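Teichoic acid D-alanine hydrolase (Staphylococcus aureus, PDB 5ZH8) removes D-alanyl groups from wall teichoic acid and lipoteichoic acid as an esterase, and affects methicillin resistance, autolysis and cell wall structure. Local coordinates at residues Lys187-Asp190 / Gln191-Ala195; Ala220-Ile223 / Glu224-Gly228. All coordinates share one frame; numbering follows the deposited sequence.

Contact 1. Residues Lys187-Asp190 / Gln191-Ala195; sequences KNLD and QAVKA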
loop_
_atom_site.group_PDB
_atom_site.type_symbol
_atom_site.label_atom_id
_atom_site.label_comp_id
_atom_site.label_asym_id
_atom_site.label_seq_id
_atom_site.Cartn_x
_atom_site.Cartn_y
_atom_site.Cartn_z
ATOM N N LYS A 187 -7.880 24.583 -4.721
ATOM C CA LYS A 187 -6.729 25.380 -4.334
ATOM C C LYS A 187 -6.659 25.603 -2.836
ATOM O O LYS A 187 -5.635 26.065 -2.337
ATOM C CB LYS A 187 -6.784 26.745 -5.028
ATOM C CG LYS A 187 -6.929 26.686 -6.542
ATOM C CD LYS A 187 -5.787 25.941 -7.229
ATOM C CE LYS A 187 -4.455 26.672 -7.106
ATOM N NZ LYS A 187 -3.394 26.080 -7.977
ATOM N N ASN A 188 -7.740 25.295 -2.121
ATOM C CA ASN A 188 -7.823 25.614 -0.695
ATOM C C ASN A 188 -8.842 24.756 0.050
ATOM O O ASN A 188 -9.627 24.024 -0.564
ATOM C CB ASN A 188 -8.169 27.095 -0.524
ATOM C CG ASN A 188 -9.431 27.485 -1.259
ATOM O OD1 ASN A 188 -10.488 26.893 -1.060
ATOM N ND2 ASN A 188 -9.324 28.490 -2.114
ATOM N N LEU A 189 -8.821 24.869 1.377
ATOM C CA LEU A 189 -9.746 24.138 2.237
ATOM C C LEU A 189 -11.197 24.421 1.865
ATOM O O LEU A 189 -12.013 23.506 1.838
ATOM C CB LEU A 189 -9.504 24.502 3.704
ATOM C CG LEU A 189 -10.346 23.791 4.769
ATOM C CD1 LEU A 189 -10.146 22.285 4.712
ATOM C CD2 LEU A 189 -10.012 24.317 6.156
ATOM N N ASP A 190 -11.506 25.685 1.574
ATOM C CA ASP A 190 -12.877 26.110 1.245
ATOM C C ASP A 190 -13.468 25.333 0.072
ATOM O O ASP A 190 -14.583 24.818 0.161
ATOM C CB ASP A 190 -12.939 27.620 0.951
ATOM C CG ASP A 190 -13.184 28.453 2.202
ATOM O OD1 ASP A 190 -12.252 28.598 3.022
ATOM O OD2 ASP A 190 -14.308 28.974 2.364
ATOM N N GLN A 191 -12.718 25.249 -1.023
ATOM C CA GLN A 191 -13.179 24.536 -2.213
ATOM C C GLN A 191 -13.380 23.049 -1.932
ATOM O O GLN A 191 -14.342 22.449 -2.406
ATOM C CB GLN A 191 -12.203 24.727 -3.376
ATOM C CG GLN A 191 -12.198 26.143 -3.931
ATOM C CD GLN A 191 -11.230 26.328 -5.084
ATOM O OE1 GLN A 191 -10.820 25.366 -5.733
ATOM N NE2 GLN A 191 -10.868 27.579 -5.358
ATOM N N ALA A 192 -12.475 22.465 -1.156
ATOM C CA ALA A 192 -12.587 21.059 -0.767
ATOM C C ALA A 192 -13.880 20.784 0.004
ATOM O O ALA A 192 -14.604 19.841 -0.317
ATOM C CB ALA A 192 -11.384 20.637 0.062
ATOM N N VAL A 193 -14.167 21.612 1.011
ATOM C CA VAL A 193 -15.370 21.435 1.840
ATOM C C VAL A 193 -16.644 21.851 1.096
ATOM O O VAL A 193 -17.718 21.310 1.361
ATOM C CB VAL A 193 -15.261 22.171 3.201
ATOM C CG1 VAL A 193 -16.549 22.037 4.011
ATOM C CG2 VAL A 193 -14.068 21.640 3.983
ATOM N N LYS A 194 -16.526 22.799 0.169
ATOM C CA LYS A 194 -17.651 23.142 -0.701
ATOM C C LYS A 194 -17.905 22.044 -1.737
ATOM O O LYS A 194 -19.020 21.883 -2.210
ATOM C CB LYS A 194 -17.458 24.520 -1.355
ATOM C CG LYS A 194 -18.334 25.586 -0.703
ATOM C CD LYS A 194 -17.776 27.000 -0.769
ATOM C CE LYS A 194 -18.698 27.975 -0.028
ATOM N NZ LYS A 194 -18.540 29.408 -0.422
ATOM N N ALA A 195 -16.872 21.286 -2.081
ATOM C CA ALA A 195 -17.039 20.097 -2.920
ATOM C C ALA A 195 -17.764 18.985 -2.161
ATOM O O ALA A 195 -18.690 18.370 -2.695
ATOM C CB ALA A 195 -15.693 19.604 -3.434
#
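Asn188 caps the first turn of helix 189-199 by accepting the backbone N-H of Gln191 on its side-chain oxygen, Asn188 OD1 to Gln191 N 2.8 Å. The amide swings back over the turn because CG stands between the backbone N and the carbonyl carbon (chi1 55°), and the N-H meets OD1 nearly head-on to the C=O, at 169°. Gln191 answers from the helix side. Its CG is anti to the carbonyl carbon and the chain runs on extended, which carries the amide back past the cap to the loop residue before it. There Gln191 OE1 takes the N-H of Lys187, Lys187 N to Gln191 OE1 3.2 Å, with the donor standing well above the carbonyl plane instead of on a lone pair. On the way CG of Gln191 passes 3.4 Å from Asn188 OD1, and the two side chains cross at about a right angle, their amide planes 77° apart.

The turn beyond the cap is held by backbone bonds: a weak one from Ala192 N to Asn188 O, then Val193 N to Leu189 O and Lys194 N to Asp190 O. On the buried face Leu189 and Val193 lie side by side, Leu189 CD1 touching Val193 CG2 at 4.0 Å, and both pack on helix 213-227. OD1 of Asp190 makes a salt bridge with Lys221 NZ of that helix. Further along, Lys194 extends to a cation-pi contact with Trp158, while Lys194 CB sits 3.3 Å from Asp190 O. Asn188 is a classic asparagine N-cap of an alpha-helix; the Gln191 bond adds a tie from the first turn to the preceding loop, resembling a capping box without meeting its definition.

Contact 2. Residues Ala220-Ile223 / Glu224-Gly228; sequences AKVI and EEVTG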
loop_
_atom_site.group_PDB
_atom_site.type_symbol
_atom_site.label_atom_id
_atom_site.label_comp_id
_atom_site.label_asym_id
_atom_site.label_seq_id
_atom_site.Cartn_x
_atom_site.Cartn_y
_atom_site.Cartn_z
ATOM N N ALA A 220 -12.044 21.100 10.146
ATOM C CA ALA A 220 -11.026 22.135 10.005
ATOM C C ALA A 220 -11.655 23.465 9.564
ATOM O O ALA A 220 -11.263 24.526 10.045
ATOM C CB ALA A 220 -9.953 21.698 9.017
ATOM N N LYS A 221 -12.632 23.406 8.661
ATOM C CA LYS A 221 -13.322 24.608 8.204
ATOM C C LYS A 221 -14.210 25.194 9.307
ATOM O O LYS A 221 -14.323 26.421 9.437
ATOM C CB LYS A 221 -14.154 24.311 6.954
ATOM C CG LYS A 221 -14.746 25.545 6.288
ATOM C CD LYS A 221 -13.659 26.426 5.681
ATOM C CE LYS A 221 -13.938 27.905 5.918
ATOM N NZ LYS A 221 -12.718 28.737 5.728
ATOM N N VAL A 222 -14.837 24.316 10.093
ATOM C CA VAL A 222 -15.605 24.728 11.273
ATOM C C VAL A 222 -14.707 25.544 12.209
ATOM O O VAL A 222 -15.099 26.616 12.688
ATOM C CB VAL A 222 -16.200 23.503 12.025
ATOM C CG1 VAL A 222 -16.710 23.892 13.411
ATOM C CG2 VAL A 222 -17.318 22.857 11.213
ATOM N N ILE A 223 -13.501 25.031 12.451
ATOM C CA ILE A 223 -12.515 25.726 13.275
ATOM C C ILE A 223 -12.241 27.112 12.704
ATOM O O ILE A 223 -12.259 28.101 13.430
ATOM C CB ILE A 223 -11.194 24.927 13.394
ATOM C CG1 ILE A 223 -11.413 23.656 14.223
ATOM C CG2 ILE A 223 -10.087 25.768 14.023
ATOM C CD1 ILE A 223 -10.322 22.623 14.069
ATOM N N GLU A 224 -11.995 27.179 11.401
ATOM C CA GLU A 224 -11.703 28.455 10.759
ATOM C C GLU A 224 -12.869 29.434 10.875
ATOM O O GLU A 224 -12.662 30.612 11.160
ATOM C CB GLU A 224 -11.332 28.256 9.288
ATOM C CG GLU A 224 -9.940 27.688 9.079
ATOM C CD GLU A 224 -9.520 27.692 7.626
ATOM O OE1 GLU A 224 -10.402 27.773 6.739
ATOM O OE2 GLU A 224 -8.299 27.612 7.373
ATOM N N GLU A 225 -14.084 28.929 10.667
ATOM C CA GLU A 225 -15.288 29.761 10.644
ATOM C C GLU A 225 -15.621 30.335 12.022
ATOM O O GLU A 225 -15.969 31.500 12.122
ATOM C CB GLU A 225 -16.482 28.949 10.117
ATOM C CG GLU A 225 -17.703 29.776 9.751
ATOM C CD GLU A 225 -17.509 30.609 8.500
ATOM O OE1 GLU A 225 -16.759 30.171 7.589
ATOM O OE2 GLU A 225 -18.120 31.703 8.428
ATOM N N VAL A 226 -15.520 29.515 13.071
ATOM C CA VAL A 226 -15.863 29.957 14.430
ATOM C C VAL A 226 -14.819 30.897 15.003
ATOM O O VAL A 226 -15.158 31.797 15.769
ATOM C CB VAL A 226 -16.065 28.788 15.426
ATOM C CG1 VAL A 226 -17.201 27.883 14.985
ATOM C CG2 VAL A 226 -14.781 28.004 15.636
ATOM N N THR A 227 -13.557 30.685 14.640
ATOM C CA THR A 227 -12.453 31.502 15.139
ATOM C C THR A 227 -12.198 32.728 14.260
ATOM O O THR A 227 -11.533 33.674 14.686
ATOM C CB THR A 227 -11.142 30.693 15.215
ATOM O OG1 THR A 227 -10.718 30.320 13.897
ATOM C CG2 THR A 227 -11.323 29.436 16.060
ATOM N N GLY A 228 -12.714 32.703 13.033
ATOM C CA GLY A 228 -12.429 33.743 12.058
ATOM C C GLY A 228 -10.956 33.817 11.694
ATOM O O GLY A 228 -10.482 34.857 11.257
#
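Lys221 and Glu224 form an i to i+3 salt bridge within the last turns of helix 213-227, Lys221 NZ to Glu224 OE1 2.7 Å, in the family fold shared with beta-lactamases and penicillin-binding proteins. The lysine leaves its backbone pointing away from the partner and has to come back: CG is anti to the backbone N, and bends at chi2 (67°) and chi3 turn the amino group towards the carboxylate. Glu224 runs extended beyond CG, and the two side chains cross at about a right angle, with NZ reaching OE1 nearly along the C-O axis. CE of Lys221 also lies 3.6 Å from Glu224 OE1.

Each charged group has a further partner. NZ makes another salt bridge, to Asp190 OD1 of helix 189-199; the buried ammonium is thus shared by two acids, which would be expected to favour its charged form. The other carboxylate oxygen, Glu224 OE2, is held by the backbone N-H of Tyr231. The lysine chain touches Trp158 and Leu156.

Elsewhere in these turns the hydrophobic residues face other helices. Ile223 packs on Thr133 and Leu136 of helix 129-142, whereas Val222 lies against Val152 and Tyr155 of helix 152-155. Val226 CG1 meets Val222 CG1 at 4.3 Å, and Tyr155 touches both valines. Gly228 has a positive phi where the helical conformation ends. Just before it, Ile223 O accepts Thr227 N at 3.1 Å, and Thr227 OG1, placed between the backbone N and the carbonyl carbon by chi1 66°, stands 2.7 Å from the same Ile223 O.

How the contacts relate
Coming from the N terminus, the chain first makes contact 1, where the loop ending at Asn188 enters helix 189-199, and only later contact 2, in the last turns of helix 213-227. Each closes a short local turn, so the two follow in series, neither enclosing nor crossing the other. Their centres are about 13 Å apart, and the successive helices meet directly: the salt bridge from Asp190 OD1 to Lys221 NZ spans 2.7 Å, and Leu189 CD2 packs 3.5 Å from Glu224 OE1. Thus the beginning of one helix is tied to the end of the next, and contact 2 extends the packing to helices 129-142 and 152-155.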